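Long-range contact in ATP-citrate lyase beta-subunit (Chlorobium limicola, PDB 6HXJ), which probably takes part in the ATP- and coenzyme A-dependent cleavage of citrate to acetyl-CoA and oxaloacetate, and holds citrate in its citrate-binding domain: residues A[291-305]-A[325-339]. Numbering follows the deposited sequence.
Sequences YSGDPADWAVEALTE and FTDVKATFSGIINGF. With FLC (citrate anion), chain I.
Glu301 and Gly334 mark where helix 297-305 lies against helix 328-339: the axes approach to 7.3 Å, their N-to-C directions 40° apart. The helices follow strands 287-292 and 315-318 of the mixed sheet in the citrate-binding region, related to succinyl-CoA synthetase, and their N-terminal loops meet at citrate. Gly334 and Gly338 make the closeness possible, since a side-chain carbon at Gly334 would run into Asp297 O and one at Gly338 into Thr304 CB. Thr304 is a knob among Gly334, Ile335, Gly338 and Phe339; with OG1 anti to the carbonyl carbon (chi1 -55°) and bonded to Val300 O of its own helix, the methyl CG2 turns to Ile335 O and Phe339 CD1. Val300 CG1 lies 3.5 Å from Ile335 CG1, and the Ile335 side chain crosses that of Tyr291 at about a right angle, its CD1 3.4 Å from Tyr291 OH. Asp294 N donates to Thr326 OG1 (3.0 Å), and Asp327 N gives a weak bond to Asp294 OD1. Asp327 OD1 caps helix 328-339 through its anti lone pair, accepting from Ala330 N. Citrate OHB donates to Thr326 OG1 (2.7 Å) and accepts from Gly293 N, while OB2 takes the N-H groups of Phe325 and Thr326. The Phe325 ring carries citrate OB2 over one face, 3.5 Å above its plane and offset toward the rim; its CE2 touches Gly293. Replacing Phe325 by an alanine would remove the ring and is likely to leave citrate OB2 and Gly293 without that neighbour. Thr326 OG1 thus ties citrate to both loops, and the Phe325 and Thr326 N-H groups on OB2, with Arg357, probably stabilise its negative charge.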
ATOM      1  N   TYR A 291       9.305  53.581  -5.546  1.00 86.72           N
ATOM      2  CA  TYR A 291       9.083  52.146  -5.298  1.00 85.84           C
ATOM      3  C   TYR A 291       7.569  51.894  -5.012  1.00 90.81           C
ATOM      4  O   TYR A 291       6.970  52.572  -4.174  1.00 90.24           O
ATOM      5  CB  TYR A 291      10.038  51.531  -4.255  1.00 85.34           C
ATOM      6  CG  TYR A 291       9.767  51.919  -2.815  1.00 83.57           C
ATOM      7  CD1 TYR A 291       8.784  51.268  -2.067  1.00 83.49           C
ATOM      8  CD2 TYR A 291      10.521  52.906  -2.182  1.00 84.11           C
ATOM      9  CE1 TYR A 291       8.506  51.643  -0.751  1.00 82.83           C
ATOM     10  CE2 TYR A 291      10.266  53.275  -0.860  1.00 84.36           C
ATOM     11  CZ  TYR A 291       9.250  52.646  -0.150  1.00 89.88           C
ATOM     12  OH  TYR A 291       8.993  52.994   1.155  1.00 90.21           O
ATOM     13  N   SER A 292       6.927  51.038  -5.789  1.00 87.67           N
ATOM     14  CA  SER A 292       5.496  50.833  -5.643  1.00 86.80           C
ATOM     15  C   SER A 292       5.101  49.411  -6.024  1.00 92.43           C
ATOM     16  O   SER A 292       5.929  48.629  -6.485  1.00 94.36           O
ATOM     17  CB  SER A 292       4.733  51.853  -6.498  1.00 90.50           C
ATOM     18  OG  SER A 292       5.095  51.781  -7.868  1.00101.37           O
ATOM     19  N   GLY A 293       3.830  49.095  -5.832  1.00 87.64           N
ATOM     20  CA  GLY A 293       3.239  47.817  -6.201  1.00 88.45           C
ATOM     21  C   GLY A 293       3.741  46.646  -5.391  1.00 94.43           C
ATOM     22  O   GLY A 293       3.907  45.549  -5.939  1.00 95.14           O
ATOM     23  N   ASP A 294       3.968  46.877  -4.071  1.00 91.46           N
ATOM     24  CA  ASP A 294       4.501  45.894  -3.103  1.00 92.38           C
ATOM     25  C   ASP A 294       5.779  45.223  -3.656  1.00 93.08           C
ATOM     26  O   ASP A 294       5.762  44.035  -4.011  1.00 93.53           O
ATOM     27  CB  ASP A 294       3.423  44.865  -2.652  1.00 95.45           C
ATOM     28  CG  ASP A 294       3.694  44.174  -1.312  1.00113.93           C
ATOM     29  OD1 ASP A 294       4.683  44.567  -0.612  1.00117.09           O
ATOM     30  OD2 ASP A 294       2.903  43.264  -0.942  1.00118.00           O
ATOM     31  N   PRO A 295       6.852  46.010  -3.883  1.00 86.94           N
ATOM     32  CA  PRO A 295       8.063  45.399  -4.425  1.00 88.81           C
ATOM     33  C   PRO A 295       8.752  44.529  -3.358  1.00 95.10           C
ATOM     34  O   PRO A 295       8.439  44.632  -2.157  1.00 92.89           O
ATOM     35  CB  PRO A 295       8.885  46.606  -4.890  1.00 90.20           C
ATOM     36  CG  PRO A 295       8.469  47.716  -4.009  1.00 91.87           C
ATOM     37  CD  PRO A 295       7.084  47.426  -3.517  1.00 86.06           C
ATOM     38  N   ALA A 296       9.632  43.609  -3.809  1.00 95.13           N
ATOM     39  CA  ALA A 296      10.376  42.677  -2.949  1.00 95.83           C
ATOM     40  C   ALA A 296      11.373  43.442  -2.084  1.00 99.61           C
ATOM     41  O   ALA A 296      11.937  44.442  -2.547  1.00 98.89           O
ATOM     42  CB  ALA A 296      11.086  41.653  -3.793  1.00 98.94           C
ATOM     43  N   ASP A 297      11.559  43.010  -0.838  1.00 95.21           N
ATOM     44  CA  ASP A 297      12.459  43.743   0.087  1.00 94.12           C
ATOM     45  C   ASP A 297      13.840  43.913  -0.538  1.00 97.58           C
ATOM     46  O   ASP A 297      14.350  45.039  -0.521  1.00 96.43           O
ATOM     47  CB  ASP A 297      12.566  43.053   1.442  1.00 97.27           C
ATOM     48  CG  ASP A 297      12.526  41.548   1.324  1.00112.67           C
ATOM     49  OD1 ASP A 297      12.341  41.067   0.206  1.00115.59           O
ATOM     50  OD2 ASP A 297      12.673  40.881   2.354  1.00119.38           O
ATOM     51  N   TRP A 298      14.424  42.834  -1.057  1.00 94.80           N
ATOM     52  CA  TRP A 298      15.769  42.963  -1.635  1.00 94.41           C
ATOM     53  C   TRP A 298      15.870  44.099  -2.669  1.00 99.40           C
ATOM     54  O   TRP A 298      16.859  44.822  -2.661  1.00101.01           O
ATOM     55  CB  TRP A 298      16.243  41.630  -2.189  1.00 94.07           C
ATOM     56  CG  TRP A 298      15.411  41.087  -3.301  1.00 93.63           C
ATOM     57  CD1 TRP A 298      14.360  40.224  -3.204  1.00 95.57           C
ATOM     58  CD2 TRP A 298      15.600  41.340  -4.700  1.00 94.60           C
ATOM     59  NE1 TRP A 298      13.890  39.907  -4.458  1.00 95.53           N
ATOM     60  CE2 TRP A 298      14.639  40.576  -5.397  1.00 98.53           C
ATOM     61  CE3 TRP A 298      16.501  42.135  -5.436  1.00 97.24           C
ATOM     62  CZ2 TRP A 298      14.556  40.575  -6.798  1.00 99.60           C
ATOM     63  CZ3 TRP A 298      16.425  42.124  -6.821  1.00100.31           C
ATOM     64  CH2 TRP A 298      15.455  41.359  -7.488  1.00101.22           C
ATOM     65  N   ALA A 299      14.852  44.258  -3.532  1.00 95.26           N
ATOM     66  CA  ALA A 299      14.829  45.320  -4.538  1.00 94.87           C
ATOM     67  C   ALA A 299      14.783  46.708  -3.866  1.00 97.83           C
ATOM     68  O   ALA A 299      15.406  47.665  -4.337  1.00 97.47           O
ATOM     69  CB  ALA A 299      13.626  45.124  -5.452  1.00 94.21           C
ATOM     70  N   VAL A 300      14.035  46.789  -2.759  1.00 93.55           N
ATOM     71  CA  VAL A 300      13.879  47.995  -1.952  1.00 92.77           C
ATOM     72  C   VAL A 300      15.224  48.264  -1.273  1.00102.69           C
ATOM     73  O   VAL A 300      15.646  49.411  -1.246  1.00103.11           O
ATOM     74  CB  VAL A 300      12.730  47.881  -0.926  1.00 93.76           C
ATOM     75  CG1 VAL A 300      12.605  49.142  -0.089  1.00 91.59           C
ATOM     76  CG2 VAL A 300      11.402  47.588  -1.615  1.00 92.23           C
ATOM     77  N   GLU A 301      15.907  47.205  -0.768  1.00101.93           N
ATOM     78  CA  GLU A 301      17.224  47.281  -0.130  1.00104.02           C
ATOM     79  C   GLU A 301      18.248  47.771  -1.164  1.00105.63           C
ATOM     80  O   GLU A 301      19.077  48.634  -0.848  1.00106.36           O
ATOM     81  CB  GLU A 301      17.611  45.903   0.447  1.00108.07           C
ATOM     82  CG  GLU A 301      18.862  45.879   1.304  1.00126.67           C
ATOM     83  CD  GLU A 301      19.158  44.548   1.974  1.00162.96           C
ATOM     84  OE1 GLU A 301      20.237  44.442   2.604  1.00170.78           O
ATOM     85  OE2 GLU A 301      18.304  43.631   1.911  1.00156.01           O
ATOM     86  N   ALA A 302      18.138  47.259  -2.411  1.00 98.26           N
ATOM     87  CA  ALA A 302      18.995  47.625  -3.533  1.00 97.67           C
ATOM     88  C   ALA A 302      18.859  49.131  -3.802  1.00 98.35           C
ATOM     89  O   ALA A 302      19.871  49.835  -3.945  1.00 96.20           O
ATOM     90  CB  ALA A 302      18.594  46.821  -4.762  1.00 98.74           C
ATOM     91  N   LEU A 303      17.580  49.623  -3.786  1.00 93.61           N
ATOM     92  CA  LEU A 303      17.234  51.030  -4.010  1.00 92.22           C
ATOM     93  C   LEU A 303      17.758  51.931  -2.896  1.00 93.81           C
ATOM     94  O   LEU A 303      18.361  52.966  -3.191  1.00 92.69           O
ATOM     95  CB  LEU A 303      15.725  51.207  -4.208  1.00 90.15           C
ATOM     96  CG  LEU A 303      15.227  52.569  -4.794  1.00 94.11           C
ATOM     97  CD1 LEU A 303      16.068  53.047  -5.992  1.00 96.45           C
ATOM     98  CD2 LEU A 303      13.793  52.479  -5.225  1.00 93.91           C
ATOM     99  N   THR A 304      17.559  51.510  -1.625  1.00 90.03           N
ATOM    100  CA  THR A 304      18.024  52.208  -0.421  1.00 90.51           C
ATOM    101  C   THR A 304      19.527  52.382  -0.494  1.00 98.26           C
ATOM    102  O   THR A 304      19.994  53.503  -0.338  1.00 99.26           O
ATOM    103  CB  THR A 304      17.601  51.446   0.865  1.00 99.26           C
ATOM    104  OG1 THR A 304      16.194  51.244   0.856  1.00100.59           O
ATOM    105  CG2 THR A 304      18.010  52.155   2.146  1.00 98.15           C
ATOM    106  N   GLU A 305      20.267  51.288  -0.770  1.00 96.93           N
ATOM    107  CA  GLU A 305      21.722  51.248  -0.871  1.00 99.83           C
ATOM    108  C   GLU A 305      22.258  52.264  -1.882  1.00104.13           C
ATOM    109  O   GLU A 305      23.134  53.057  -1.528  1.00106.12           O
ATOM    110  CB  GLU A 305      22.205  49.821  -1.135  1.00103.25           C
ATOM    111  CG  GLU A 305      22.228  49.029   0.164  1.00113.82           C
ATOM    112  CD  GLU A 305      22.606  47.562   0.084  1.00139.80           C
ATOM    113  OE1 GLU A 305      23.449  47.201  -0.770  1.00141.80           O
ATOM    114  OE2 GLU A 305      22.098  46.781   0.924  1.00127.99           O
ATOM    115  N   PHE A 325      -1.842  48.442  -0.522  1.00 77.19           N
ATOM    116  CA  PHE A 325      -1.496  47.005  -0.514  1.00 77.07           C
ATOM    117  C   PHE A 325      -0.017  46.731  -0.258  1.00 82.06           C
ATOM    118  O   PHE A 325       0.316  45.597   0.075  1.00 83.49           O
ATOM    119  CB  PHE A 325      -1.998  46.246  -1.791  1.00 78.47           C
ATOM    120  CG  PHE A 325      -1.410  46.679  -3.117  1.00 79.99           C
ATOM    121  CD1 PHE A 325      -1.954  47.753  -3.827  1.00 81.20           C
ATOM    122  CD2 PHE A 325      -0.299  46.032  -3.649  1.00 83.31           C
ATOM    123  CE1 PHE A 325      -1.384  48.186  -5.032  1.00 81.97           C
ATOM    124  CE2 PHE A 325       0.267  46.465  -4.856  1.00 86.48           C
ATOM    125  CZ  PHE A 325      -0.281  47.540  -5.540  1.00 83.26           C
ATOM    126  N   THR A 326       0.860  47.735  -0.392  1.00 78.73           N
ATOM    127  CA  THR A 326       2.287  47.559  -0.129  1.00 79.94           C
ATOM    128  C   THR A 326       2.486  47.346   1.376  1.00 88.43           C
ATOM    129  O   THR A 326       2.065  48.178   2.174  1.00 89.07           O
ATOM    130  CB  THR A 326       3.099  48.752  -0.658  1.00 83.94           C
ATOM    131  OG1 THR A 326       2.907  48.850  -2.061  1.00 91.29           O
ATOM    132  CG2 THR A 326       4.584  48.630  -0.375  1.00 74.98           C
ATOM    133  N   ASP A 327       3.100  46.218   1.761  1.00 87.03           N
ATOM    134  CA  ASP A 327       3.358  45.910   3.167  1.00 87.66           C
ATOM    135  C   ASP A 327       4.464  46.833   3.657  1.00 91.61           C
ATOM    136  O   ASP A 327       5.587  46.719   3.152  1.00 93.01           O
ATOM    137  CB  ASP A 327       3.746  44.434   3.323  1.00 90.83           C
ATOM    138  CG  ASP A 327       3.762  43.983   4.767  1.00106.76           C
ATOM    139  OD1 ASP A 327       4.774  44.212   5.442  1.00107.94           O
ATOM    140  OD2 ASP A 327       2.754  43.406   5.218  1.00118.05           O
ATOM    141  N   VAL A 328       4.150  47.756   4.613  1.00 86.47           N
ATOM    142  CA  VAL A 328       5.190  48.670   5.084  1.00 87.67           C
ATOM    143  C   VAL A 328       6.244  47.910   5.933  1.00 92.27           C
ATOM    144  O   VAL A 328       7.393  48.292   5.817  1.00 92.19           O
ATOM    145  CB  VAL A 328       4.775  50.045   5.703  1.00 92.29           C
ATOM    146  CG1 VAL A 328       3.340  50.399   5.397  1.00 91.25           C
ATOM    147  CG2 VAL A 328       5.084  50.193   7.193  1.00 94.00           C
ATOM    148  N   LYS A 329       5.909  46.831   6.690  1.00 89.94           N
ATOM    149  CA  LYS A 329       6.913  46.066   7.473  1.00 91.47           C
ATOM    150  C   LYS A 329       7.958  45.390   6.549  1.00 95.62           C
ATOM    151  O   LYS A 329       9.155  45.529   6.793  1.00 97.27           O
ATOM    152  CB  LYS A 329       6.218  45.075   8.426  1.00 95.14           C
ATOM    153  CG  LYS A 329       7.163  44.175   9.202  1.00113.20           C
ATOM    154  CD  LYS A 329       6.439  43.148  10.051  1.00120.49           C
ATOM    155  CE  LYS A 329       7.383  42.013  10.392  1.00131.85           C
ATOM    156  NZ  LYS A 329       8.580  42.457  11.172  1.00135.67           N
ATOM    157  N   ALA A 330       7.515  44.745   5.456  1.00 91.06           N
ATOM    158  CA  ALA A 330       8.414  44.099   4.491  1.00 91.38           C
ATOM    159  C   ALA A 330       9.311  45.115   3.810  1.00 94.65           C
ATOM    160  O   ALA A 330      10.518  44.982   3.842  1.00 95.46           O
ATOM    161  CB  ALA A 330       7.600  43.355   3.451  1.00 91.37           C
ATOM    162  N   THR A 331       8.718  46.151   3.228  1.00 91.71           N
ATOM    163  CA  THR A 331       9.464  47.199   2.533  1.00 91.64           C
ATOM    164  C   THR A 331      10.371  47.979   3.466  1.00 98.85           C
ATOM    165  O   THR A 331      11.467  48.337   3.045  1.00 99.42           O
ATOM    166  CB  THR A 331       8.572  48.119   1.705  1.00 84.59           C
ATOM    167  OG1 THR A 331       7.466  48.555   2.476  1.00 81.05           O
ATOM    168  CG2 THR A 331       8.106  47.479   0.388  1.00 76.75           C
ATOM    169  N   PHE A 332       9.940  48.232   4.717  1.00 96.88           N
ATOM    170  CA  PHE A 332      10.763  48.916   5.700  1.00100.18           C
ATOM    171  C   PHE A 332      11.875  48.030   6.164  1.00105.67           C
ATOM    172  O   PHE A 332      12.916  48.576   6.486  1.00107.69           O
ATOM    173  CB  PHE A 332       9.970  49.490   6.882  1.00103.76           C
ATOM    174  CG  PHE A 332       9.512  50.913   6.670  1.00106.34           C
ATOM    175  CD1 PHE A 332       9.366  51.433   5.382  1.00108.88           C
ATOM    176  CD2 PHE A 332       9.249  51.745   7.751  1.00111.11           C
ATOM    177  CE1 PHE A 332       8.978  52.758   5.182  1.00109.13           C
ATOM    178  CE2 PHE A 332       8.834  53.068   7.548  1.00114.00           C
ATOM    179  CZ  PHE A 332       8.701  53.563   6.264  1.00110.00           C
ATOM    180  N   SER A 333      11.729  46.686   6.139  1.00100.92           N
ATOM    181  CA  SER A 333      12.850  45.807   6.499  1.00102.56           C
ATOM    182  C   SER A 333      13.976  45.883   5.442  1.00105.60           C
ATOM    183  O   SER A 333      15.161  45.891   5.802  1.00108.77           O
ATOM    184  CB  SER A 333      12.377  44.372   6.738  1.00106.70           C
ATOM    185  OG  SER A 333      12.308  43.598   5.548  1.00115.07           O
ATOM    186  N   GLY A 334      13.585  46.004   4.170  1.00 97.65           N
ATOM    187  CA  GLY A 334      14.507  46.153   3.051  1.00 96.93           C
ATOM    188  C   GLY A 334      15.240  47.476   3.147  1.00 99.11           C
ATOM    189  O   GLY A 334      16.433  47.521   2.898  1.00100.15           O
ATOM    190  N   ILE A 335      14.523  48.566   3.566  1.00 94.48           N
ATOM    191  CA  ILE A 335      15.046  49.935   3.791  1.00 94.60           C
ATOM    192  C   ILE A 335      16.010  49.920   4.972  1.00100.75           C
ATOM    193  O   ILE A 335      17.104  50.470   4.867  1.00101.03           O
ATOM    194  CB  ILE A 335      13.930  51.053   3.954  1.00 95.40           C
ATOM    195  CG1 ILE A 335      13.100  51.227   2.669  1.00 93.23           C
ATOM    196  CG2 ILE A 335      14.531  52.426   4.373  1.00 95.66           C
ATOM    197  CD1 ILE A 335      11.845  52.077   2.800  1.00 94.38           C
ATOM    198  N   ILE A 336      15.609  49.268   6.079  1.00 99.02           N
ATOM    199  CA  ILE A 336      16.404  49.134   7.303  1.00102.06           C
ATOM    200  C   ILE A 336      17.694  48.387   6.989  1.00110.20           C
ATOM    201  O   ILE A 336      18.768  48.890   7.323  1.00112.55           O
ATOM    202  CB  ILE A 336      15.604  48.507   8.497  1.00105.31           C
ATOM    203  CG1 ILE A 336      14.485  49.439   8.986  1.00103.49           C
ATOM    204  CG2 ILE A 336      16.533  48.157   9.672  1.00109.74           C
ATOM    205  CD1 ILE A 336      13.411  48.754   9.808  1.00106.25           C
ATOM    206  N   ASN A 337      17.592  47.213   6.326  1.00107.71           N
ATOM    207  CA  ASN A 337      18.755  46.403   5.934  1.00110.47           C
ATOM    208  C   ASN A 337      19.756  47.201   5.090  1.00113.55           C
ATOM    209  O   ASN A 337      20.941  47.229   5.430  1.00117.38           O
ATOM    210  CB  ASN A 337      18.321  45.104   5.285  1.00111.46           C
ATOM    211  CG  ASN A 337      17.973  44.110   6.353  1.00131.50           C
ATOM    212  OD1 ASN A 337      18.808  43.792   7.222  1.00127.14           O
ATOM    213  ND2 ASN A 337      16.706  43.692   6.386  1.00119.52           N
ATOM    214  N   GLY A 338      19.247  47.950   4.114  1.00105.22           N
ATOM    215  CA  GLY A 338      20.044  48.830   3.270  1.00104.78           C
ATOM    216  C   GLY A 338      20.634  50.022   4.002  1.00108.44           C
ATOM    217  O   GLY A 338      21.673  50.533   3.587  1.00108.78           O
ATOM    218  N   PHE A 339      19.971  50.493   5.081  1.00103.68           N
ATOM    219  CA  PHE A 339      20.478  51.596   5.909  1.00104.28           C
ATOM    220  C   PHE A 339      21.610  51.107   6.798  1.00110.05           C
ATOM    221  O   PHE A 339      22.584  51.825   6.989  1.00112.11           O
ATOM    222  CB  PHE A 339      19.368  52.205   6.778  1.00105.03           C
ATOM    223  CG  PHE A 339      18.537  53.295   6.147  1.00104.07           C
ATOM    224  CD1 PHE A 339      19.031  54.048   5.080  1.00107.14           C
ATOM    225  CD2 PHE A 339      17.292  53.616   6.657  1.00104.67           C
ATOM    226  CE1 PHE A 339      18.266  55.059   4.500  1.00106.18           C
ATOM    227  CE2 PHE A 339      16.535  54.647   6.090  1.00106.30           C
ATOM    228  CZ  PHE A 339      17.024  55.355   5.008  1.00104.13           C
TER
HETATM  229  CAC FLC I1001       2.306  52.854  -2.128  1.00108.31           C
HETATM  230  CA  FLC I1001       1.485  52.827  -3.414  1.00106.40           C
HETATM  231  CB  FLC I1001       0.897  51.461  -3.805  1.00102.86           C
HETATM  232  CBC FLC I1001      -0.082  50.966  -2.719  1.00 99.75           C
HETATM  233  CG  FLC I1001       0.129  51.560  -5.133  1.00104.42           C
HETATM  234  CGC FLC I1001       0.975  51.666  -6.395  1.00108.51           C
HETATM  235  OA1 FLC I1001       1.870  53.541  -1.171  1.00108.90           O
HETATM  236  OA2 FLC I1001       3.375  52.184  -2.094  1.00107.05           O
HETATM  237  OB1 FLC I1001      -1.128  51.629  -2.548  1.00 98.47           O
HETATM  238  OB2 FLC I1001       0.223  49.909  -2.123  1.00 97.10           O
HETATM  239  OG1 FLC I1001       1.565  52.751  -6.624  1.00111.87           O
HETATM  240  OG2 FLC I1001       1.022  50.658  -7.146  1.00108.60           O
HETATM  241  OHB FLC I1001       1.975  50.535  -3.936  1.00100.06           O